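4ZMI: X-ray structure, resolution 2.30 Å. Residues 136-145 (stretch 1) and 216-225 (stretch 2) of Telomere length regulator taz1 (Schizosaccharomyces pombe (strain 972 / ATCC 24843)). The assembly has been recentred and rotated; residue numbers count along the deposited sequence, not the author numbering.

Stretch 1 136-145: SFYGDALVLF
Stretch 2 (216-225) AFVNAVIHFL

Two helices can be held together by one large knob and a branched aliphatic partner, with no hydrogen bond between them, as in this pair from the telomere length regulator taz1. Residues 137-145 and 216-225 are helical, with i to i+4 backbone bonds such as Leu 144 N to Asp 140 O (3.0 Å) and Phe 224 N to Ala 220 O (2.9 Å). The helices run roughly antiparallel, at 147° between their N-to-C directions, and their axes approach to 10.8 Å. The register sets Asp 140 CA 7.1 Å from Phe 224 CA and Leu 144 CA 7.5 Å from Val 221 CA.

Phe 224 is the knob. Its CA-to-CB bond points toward the first helix, and with chi1 t (174°) and chi2 79° the ring enters a hole formed by Phe 137, Asp 140, Ala 141 and Leu 144. Ala 141 is small, its CB lying 3.7 Å from Phe 224 CE1. Asp 140, m at chi1 and partly exposed, offers its methylene to the ring edge, CB to Phe 224 CD1 being 4.2 Å. The CA-to-CB bond of Phe 137 points sideways, but with chi1 t (155°) and chi2 80° the ring end comes nearer: CE1 meets Phe 224 CE1 at 3.3 Å. The two planes are 5° apart, yet the rings are slid so far, with centroids 5.0 Å apart, that they barely overlap.

Leu 144 answers from the first helix, its CA-to-CB bond also directed toward the second. Chi1 t (-166°) and chi2 p (63°) place CD2 3.7 Å from Phe 224 CD2 and CD1 4.1 Å from Val 221 CG2 and 4.0 Å from Phe 217 CE1. Of 351 Å² buried over both sides, Phe 224 (116 Å²) and Leu 144 (103 Å²) contribute most; both are buried, which suits side chains with no polar group to satisfy.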

# COMPACT_ATOMS: atom_id res chain seq x y z
N SER A 136 -18.18 -0.33 0.59
CA SER A 136 -17.92 -0.94 -0.71
C SER A 136 -16.57 -0.42 -1.21
O SER A 136 -16.20 -0.60 -2.37
CB SER A 136 -19.04 -0.65 -1.72
OG SER A 136 -19.00 0.69 -2.19
N PHE A 137 -15.86 0.23 -0.29
CA PHE A 137 -14.47 0.60 -0.48
C PHE A 137 -13.63 -0.66 -0.38
O PHE A 137 -12.50 -0.74 -0.86
CB PHE A 137 -14.07 1.62 0.60
CG PHE A 137 -12.60 1.65 0.91
CD1 PHE A 137 -11.72 2.33 0.09
CD2 PHE A 137 -12.11 1.02 2.05
CE1 PHE A 137 -10.37 2.38 0.39
CE2 PHE A 137 -10.77 1.05 2.35
CZ PHE A 137 -9.89 1.74 1.52
N TYR A 138 -14.21 -1.67 0.25
CA TYR A 138 -13.65 -3.00 0.27
C TYR A 138 -13.56 -3.55 -1.14
O TYR A 138 -12.49 -4.00 -1.58
CB TYR A 138 -14.55 -3.90 1.10
CG TYR A 138 -13.79 -4.96 1.80
CD1 TYR A 138 -13.09 -4.67 2.96
CD2 TYR A 138 -13.73 -6.25 1.30
CE1 TYR A 138 -12.37 -5.64 3.63
CE2 TYR A 138 -13.01 -7.23 1.95
CZ TYR A 138 -12.33 -6.92 3.12
OH TYR A 138 -11.61 -7.89 3.78
N GLY A 139 -14.69 -3.53 -1.84
CA GLY A 139 -14.78 -4.01 -3.21
C GLY A 139 -13.66 -3.49 -4.09
O GLY A 139 -13.01 -4.27 -4.77
N ASP A 140 -13.44 -2.18 -4.05
CA ASP A 140 -12.31 -1.55 -4.74
C ASP A 140 -10.95 -2.13 -4.31
O ASP A 140 -10.02 -2.23 -5.12
CB ASP A 140 -12.32 -0.03 -4.48
CG ASP A 140 -13.58 0.66 -5.02
OD1 ASP A 140 -14.49 -0.04 -5.53
OD2 ASP A 140 -13.68 1.91 -4.91
N ALA A 141 -10.81 -2.50 -3.04
CA ALA A 141 -9.56 -3.06 -2.56
C ALA A 141 -9.36 -4.48 -3.10
O ALA A 141 -8.25 -4.86 -3.48
CB ALA A 141 -9.49 -3.03 -1.05
N LEU A 142 -10.43 -5.26 -3.14
CA LEU A 142 -10.34 -6.57 -3.78
C LEU A 142 -9.92 -6.46 -5.24
O LEU A 142 -9.10 -7.23 -5.73
CB LEU A 142 -11.66 -7.32 -3.67
CG LEU A 142 -11.86 -7.80 -2.23
CD1 LEU A 142 -13.24 -8.41 -2.03
CD2 LEU A 142 -10.77 -8.79 -1.87
N VAL A 143 -10.45 -5.46 -5.94
CA VAL A 143 -10.18 -5.37 -7.37
C VAL A 143 -8.73 -4.97 -7.59
O VAL A 143 -8.00 -5.59 -8.37
CB VAL A 143 -11.18 -4.44 -8.08
CG1 VAL A 143 -10.80 -4.25 -9.53
CG2 VAL A 143 -12.59 -5.02 -7.97
N LEU A 144 -8.30 -3.95 -6.86
CA LEU A 144 -6.91 -3.53 -6.93
C LEU A 144 -5.99 -4.68 -6.51
O LEU A 144 -4.90 -4.85 -7.04
CB LEU A 144 -6.72 -2.31 -6.05
CG LEU A 144 -5.40 -1.57 -6.29
CD1 LEU A 144 -5.35 -1.02 -7.69
CD2 LEU A 144 -5.22 -0.45 -5.27
N PHE A 145 -6.45 -5.51 -5.58
CA PHE A 145 -5.64 -6.65 -5.14
C PHE A 145 -5.43 -7.65 -6.27
O PHE A 145 -4.33 -8.14 -6.48
CB PHE A 145 -6.21 -7.34 -3.90
CG PHE A 145 -5.33 -8.44 -3.36
CD1 PHE A 145 -4.32 -8.15 -2.44
CD2 PHE A 145 -5.47 -9.74 -3.80
CE1 PHE A 145 -3.50 -9.15 -1.96
CE2 PHE A 145 -4.64 -10.74 -3.33
CZ PHE A 145 -3.66 -10.45 -2.41
N ALA A 216 -4.12 3.33 -16.53
CA ALA A 216 -5.37 2.97 -15.92
C ALA A 216 -5.10 2.40 -14.53
O ALA A 216 -5.86 2.63 -13.59
CB ALA A 216 -6.12 1.97 -16.78
N PHE A 217 -4.02 1.63 -14.43
CA PHE A 217 -3.58 1.11 -13.14
C PHE A 217 -3.34 2.29 -12.21
O PHE A 217 -3.92 2.37 -11.12
CB PHE A 217 -2.32 0.27 -13.32
CG PHE A 217 -1.73 -0.22 -12.02
CD1 PHE A 217 -2.52 -0.86 -11.08
CD2 PHE A 217 -0.38 -0.07 -11.75
CE1 PHE A 217 -1.97 -1.31 -9.89
CE2 PHE A 217 0.17 -0.54 -10.56
CZ PHE A 217 -0.64 -1.16 -9.64
N VAL A 218 -2.51 3.22 -12.67
CA VAL A 218 -2.14 4.38 -11.88
C VAL A 218 -3.37 5.14 -11.44
O VAL A 218 -3.55 5.43 -10.26
CB VAL A 218 -1.22 5.32 -12.65
CG1 VAL A 218 -1.01 6.61 -11.89
CG2 VAL A 218 0.11 4.63 -12.91
N ASN A 219 -4.26 5.43 -12.39
CA ASN A 219 -5.48 6.13 -12.03
C ASN A 219 -6.33 5.36 -11.02
O ASN A 219 -6.93 5.96 -10.13
CB ASN A 219 -6.28 6.56 -13.27
CG ASN A 219 -5.78 7.90 -13.84
OD1 ASN A 219 -5.44 8.82 -13.09
ND2 ASN A 219 -5.73 7.99 -15.17
N ALA A 220 -6.37 4.04 -11.11
CA ALA A 220 -7.11 3.28 -10.11
C ALA A 220 -6.39 3.35 -8.74
O ALA A 220 -7.04 3.42 -7.69
CB ALA A 220 -7.33 1.83 -10.56
N VAL A 221 -5.06 3.38 -8.76
CA VAL A 221 -4.31 3.44 -7.50
C VAL A 221 -4.58 4.77 -6.82
O VAL A 221 -5.00 4.81 -5.66
CB VAL A 221 -2.79 3.25 -7.73
CG1 VAL A 221 -2.00 3.59 -6.47
CG2 VAL A 221 -2.50 1.83 -8.14
N ILE A 222 -4.36 5.86 -7.55
CA ILE A 222 -4.61 7.20 -7.05
C ILE A 222 -6.01 7.31 -6.52
O ILE A 222 -6.23 7.80 -5.42
CB ILE A 222 -4.40 8.26 -8.14
CG1 ILE A 222 -2.91 8.41 -8.44
CG2 ILE A 222 -5.01 9.59 -7.71
CD1 ILE A 222 -2.61 9.13 -9.71
N HIS A 223 -6.97 6.83 -7.29
CA HIS A 223 -8.36 6.85 -6.85
C HIS A 223 -8.48 6.16 -5.50
O HIS A 223 -9.05 6.72 -4.56
CB HIS A 223 -9.27 6.17 -7.86
CG HIS A 223 -10.72 6.49 -7.68
ND1 HIS A 223 -11.48 5.96 -6.65
CD2 HIS A 223 -11.56 7.27 -8.39
CE1 HIS A 223 -12.72 6.41 -6.74
NE2 HIS A 223 -12.80 7.21 -7.79
N PHE A 224 -7.93 4.95 -5.41
CA PHE A 224 -8.08 4.13 -4.21
C PHE A 224 -7.43 4.74 -2.98
O PHE A 224 -8.00 4.71 -1.89
CB PHE A 224 -7.52 2.73 -4.43
CG PHE A 224 -7.52 1.88 -3.19
CD1 PHE A 224 -8.68 1.27 -2.77
CD2 PHE A 224 -6.36 1.69 -2.46
CE1 PHE A 224 -8.68 0.48 -1.64
CE2 PHE A 224 -6.37 0.91 -1.33
CZ PHE A 224 -7.52 0.30 -0.92
N LEU A 225 -6.23 5.30 -3.15
CA LEU A 225 -5.54 5.97 -2.05
C LEU A 225 -6.30 7.23 -1.63
O LEU A 225 -6.10 7.74 -0.54
CB LEU A 225 -4.11 6.35 -2.45
CG LEU A 225 -3.14 5.26 -2.93
CD1 LEU A 225 -1.73 5.83 -3.15
CD2 LEU A 225 -3.08 4.09 -1.97